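Dioxygenase (Pseudomonas brassicacearum, PDB 5V2D) probably cleaves the central double bond of lignin-derived stilbenes with dioxygen at an iron centre, as a member of the carotenoid cleavage oxygenase family. Local coordinates at residues 195-200 with 215-220. Sequence-based numbering, arbitrary orientation.
Sequences TGNLLA and YFELSP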
ATOM      1  N   THR A 195       7.182  21.678   0.648  1.00 39.79           N
ATOM      2  CA  THR A 195       8.480  21.621   1.332  1.00 38.96           C
ATOM      3  C   THR A 195       9.333  20.422   1.006  1.00 38.38           C
ATOM      4  O   THR A 195      10.506  20.405   1.285  1.00 38.27           O
ATOM      5  CB  THR A 195       8.268  21.539   2.825  1.00 38.23           C
ATOM      6  OG1 THR A 195       7.384  20.434   3.135  1.00 34.29           O
ATOM      7  CG2 THR A 195       7.633  22.818   3.381  1.00 39.89           C
ATOM      8  N   GLY A 196       8.731  19.358   0.458  1.00 34.31           N
ATOM      9  CA  GLY A 196       9.396  18.065   0.333  1.00 33.10           C
ATOM     10  C   GLY A 196       9.561  17.331   1.675  1.00 30.76           C
ATOM     11  O   GLY A 196      10.276  16.304   1.707  1.00 31.68           O
ATOM     12  N   ASN A 197       8.939  17.830   2.762  1.00 28.20           N
ATOM     13  CA  ASN A 197       8.993  17.136   4.047  1.00 29.64           C
ATOM     14  C   ASN A 197       8.331  15.739   3.923  1.00 29.22           C
ATOM     15  O   ASN A 197       7.333  15.558   3.201  1.00 27.32           O
ATOM     16  CB  ASN A 197       8.283  17.892   5.139  1.00 28.78           C
ATOM     17  CG  ASN A 197       9.020  19.191   5.568  1.00 31.02           C
ATOM     18  OD1 ASN A 197      10.099  19.480   5.087  1.00 30.66           O
ATOM     19  ND2 ASN A 197       8.449  19.902   6.500  1.00 28.64           N
ATOM     20  N   LEU A 198       8.837  14.812   4.742  1.00 29.64           N
ATOM     21  CA  LEU A 198       8.269  13.476   4.889  1.00 28.37           C
ATOM     22  C   LEU A 198       7.367  13.517   6.059  1.00 30.41           C
ATOM     23  O   LEU A 198       7.798  13.833   7.173  1.00 30.50           O
ATOM     24  CB  LEU A 198       9.365  12.439   5.066  1.00 29.27           C
ATOM     25  CG  LEU A 198       8.950  10.970   5.113  1.00 28.20           C
ATOM     26  CD1 LEU A 198       8.419  10.607   3.748  1.00 30.36           C
ATOM     27  CD2 LEU A 198      10.147  10.124   5.389  1.00 32.53           C
ATOM     28  N   LEU A 199       6.094  13.241   5.818  1.00 27.76           N
ATOM     29  CA  LEU A 199       5.062  13.250   6.832  1.00 27.69           C
ATOM     30  C   LEU A 199       4.747  11.790   7.137  1.00 27.80           C
ATOM     31  O   LEU A 199       4.436  10.989   6.217  1.00 26.45           O
ATOM     32  CB  LEU A 199       3.843  13.936   6.325  1.00 28.63           C
ATOM     33  CG  LEU A 199       4.121  15.280   5.556  1.00 32.39           C
ATOM     34  CD1 LEU A 199       2.797  15.966   5.218  1.00 35.16           C
ATOM     35  CD2 LEU A 199       4.946  16.272   6.324  1.00 28.80           C
ATOM     36  N   ALA A 200       4.899  11.371   8.391  1.00 26.49           N
ATOM     37  CA  ALA A 200       4.802   9.993   8.722  1.00 26.62           C
ATOM     38  C   ALA A 200       4.202   9.814  10.130  1.00 28.33           C
ATOM     39  O   ALA A 200       3.858  10.779  10.780  1.00 28.06           O
ATOM     40  CB  ALA A 200       6.197   9.370   8.634  1.00 26.93           C
ATOM     41  N   TYR A 215       2.815  11.216  15.517  1.00 30.07           N
ATOM     42  CA  TYR A 215       3.048  11.890  14.222  1.00 30.53           C
ATOM     43  C   TYR A 215       4.505  12.359  14.137  1.00 30.44           C
ATOM     44  O   TYR A 215       5.044  12.844  15.133  1.00 29.77           O
ATOM     45  CB  TYR A 215       2.103  13.098  14.067  1.00 32.00           C
ATOM     46  CG  TYR A 215       2.396  13.902  12.851  1.00 31.93           C
ATOM     47  CD1 TYR A 215       2.246  13.344  11.615  1.00 31.92           C
ATOM     48  CD2 TYR A 215       2.869  15.195  12.928  1.00 32.70           C
ATOM     49  CE1 TYR A 215       2.543  14.035  10.474  1.00 32.53           C
ATOM     50  CE2 TYR A 215       3.135  15.920  11.804  1.00 33.41           C
ATOM     51  CZ  TYR A 215       2.981  15.340  10.569  1.00 33.08           C
ATOM     52  OH  TYR A 215       3.304  16.009   9.418  1.00 34.46           O
ATOM     53  N   PHE A 216       5.140  12.190  12.990  1.00 29.85           N
ATOM     54  CA  PHE A 216       6.466  12.659  12.688  1.00 29.88           C
ATOM     55  C   PHE A 216       6.499  13.523  11.436  1.00 33.05           C
ATOM     56  O   PHE A 216       5.900  13.150  10.420  1.00 29.57           O
ATOM     57  CB  PHE A 216       7.420  11.499  12.357  1.00 31.33           C
ATOM     58  CG  PHE A 216       7.593  10.529  13.434  1.00 32.47           C
ATOM     59  CD1 PHE A 216       7.170   9.190  13.282  1.00 32.23           C
ATOM     60  CD2 PHE A 216       8.243  10.910  14.592  1.00 34.23           C
ATOM     61  CE1 PHE A 216       7.414   8.261  14.285  1.00 32.16           C
ATOM     62  CE2 PHE A 216       8.466   9.962  15.631  1.00 36.34           C
ATOM     63  CZ  PHE A 216       8.024   8.637  15.456  1.00 35.74           C
ATOM     64  N   GLU A 217       7.297  14.616  11.484  1.00 30.04           N
ATOM     65  CA  GLU A 217       7.531  15.421  10.330  1.00 32.55           C
ATOM     66  C   GLU A 217       9.015  15.628  10.151  1.00 32.21           C
ATOM     67  O   GLU A 217       9.681  16.187  11.049  1.00 32.77           O
ATOM     68  CB  GLU A 217       6.769  16.727  10.433  1.00 33.26           C
ATOM     69  CG  GLU A 217       6.915  17.557   9.143  1.00 34.66           C
ATOM     70  CD  GLU A 217       5.719  18.488   8.854  1.00 33.61           C
ATOM     71  OE1 GLU A 217       5.960  19.272   7.916  1.00 35.00           O
ATOM     72  OE2 GLU A 217       4.591  18.410   9.457  1.00 32.83           O
ATOM     73  N   LEU A 218       9.543  15.195   8.988  1.00 31.70           N
ATOM     74  CA  LEU A 218      10.936  15.257   8.641  1.00 31.33           C
ATOM     75  C   LEU A 218      11.234  16.140   7.442  1.00 33.59           C
ATOM     76  O   LEU A 218      10.450  16.202   6.480  1.00 30.49           O
ATOM     77  CB  LEU A 218      11.564  13.878   8.433  1.00 33.15           C
ATOM     78  CG  LEU A 218      11.462  12.914   9.648  1.00 34.79           C
ATOM     79  CD1 LEU A 218      10.575  11.735   9.344  1.00 35.45           C
ATOM     80  CD2 LEU A 218      12.802  12.449  10.131  1.00 36.60           C
ATOM     81  N   SER A 219      12.367  16.854   7.509  1.00 33.25           N
ATOM     82  CA  SER A 219      12.797  17.692   6.452  1.00 32.92           C
ATOM     83  C   SER A 219      13.306  16.849   5.345  1.00 34.31           C
ATOM     84  O   SER A 219      13.605  15.650   5.531  1.00 32.39           O
ATOM     85  CB  SER A 219      13.920  18.669   6.975  1.00 36.14           C
ATOM     86  OG  SER A 219      15.163  18.001   6.982  1.00 35.86           O
ATOM     87  N   PRO A 220      13.409  17.425   4.138  1.00 37.93           N
ATOM     88  CA  PRO A 220      13.938  16.610   3.002  1.00 37.13           C
ATOM     89  C   PRO A 220      15.356  16.090   3.184  1.00 37.15           C
ATOM     90  O   PRO A 220      15.746  15.105   2.544  1.00 37.42           O
ATOM     91  CB  PRO A 220      13.843  17.564   1.795  1.00 40.58           C
ATOM     92  CG  PRO A 220      13.588  18.896   2.349  1.00 39.55           C
ATOM     93  CD  PRO A 220      13.071  18.812   3.729  1.00 37.49           C
TER
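With CG anti to the backbone N (chi1 -175°) and the chain extended beyond it, Glu217 reaches across to Asn197, whose own CG lies anti to its carbonyl carbon. Asn197 ND2 donates to the anti lone pair of Glu217 OE1 at 2.9 Å, OE1 lying almost in the amide plane and the bond nearly straight, although amide and carboxylate planes are turned 73° apart. OE1 also forms a salt bridge with Arg284, while Tyr215 OH donates a hydrogen bond to Glu217 OE2 at 2.7 Å, meeting it from above the carboxylate plane, so both oxygens of this buried acid are engaged. Leu199 runs alongside, its CD2 3.5 Å from Glu217 CD and its CB at the edge of the Tyr215 ring. Were this acid shortened to an alanine, the Asn197 amide and Tyr215 hydroxyl would probably lose their common partner and Arg284 its carboxylate mate. Between the strands, paired backbone bonds join Leu198 with Leu218 and Ala200 with Phe216, including Ala200 N to Phe216 O at 2.9 Å; these four side chains occupy the sheet face opposite to Leu199 and Glu217. The two antiparallel strands, 198-203 and 212-218, form the central hairpin of a four-stranded sheet, one blade of the seven-bladed beta-propeller that characterises carotenoid cleavage oxygenases.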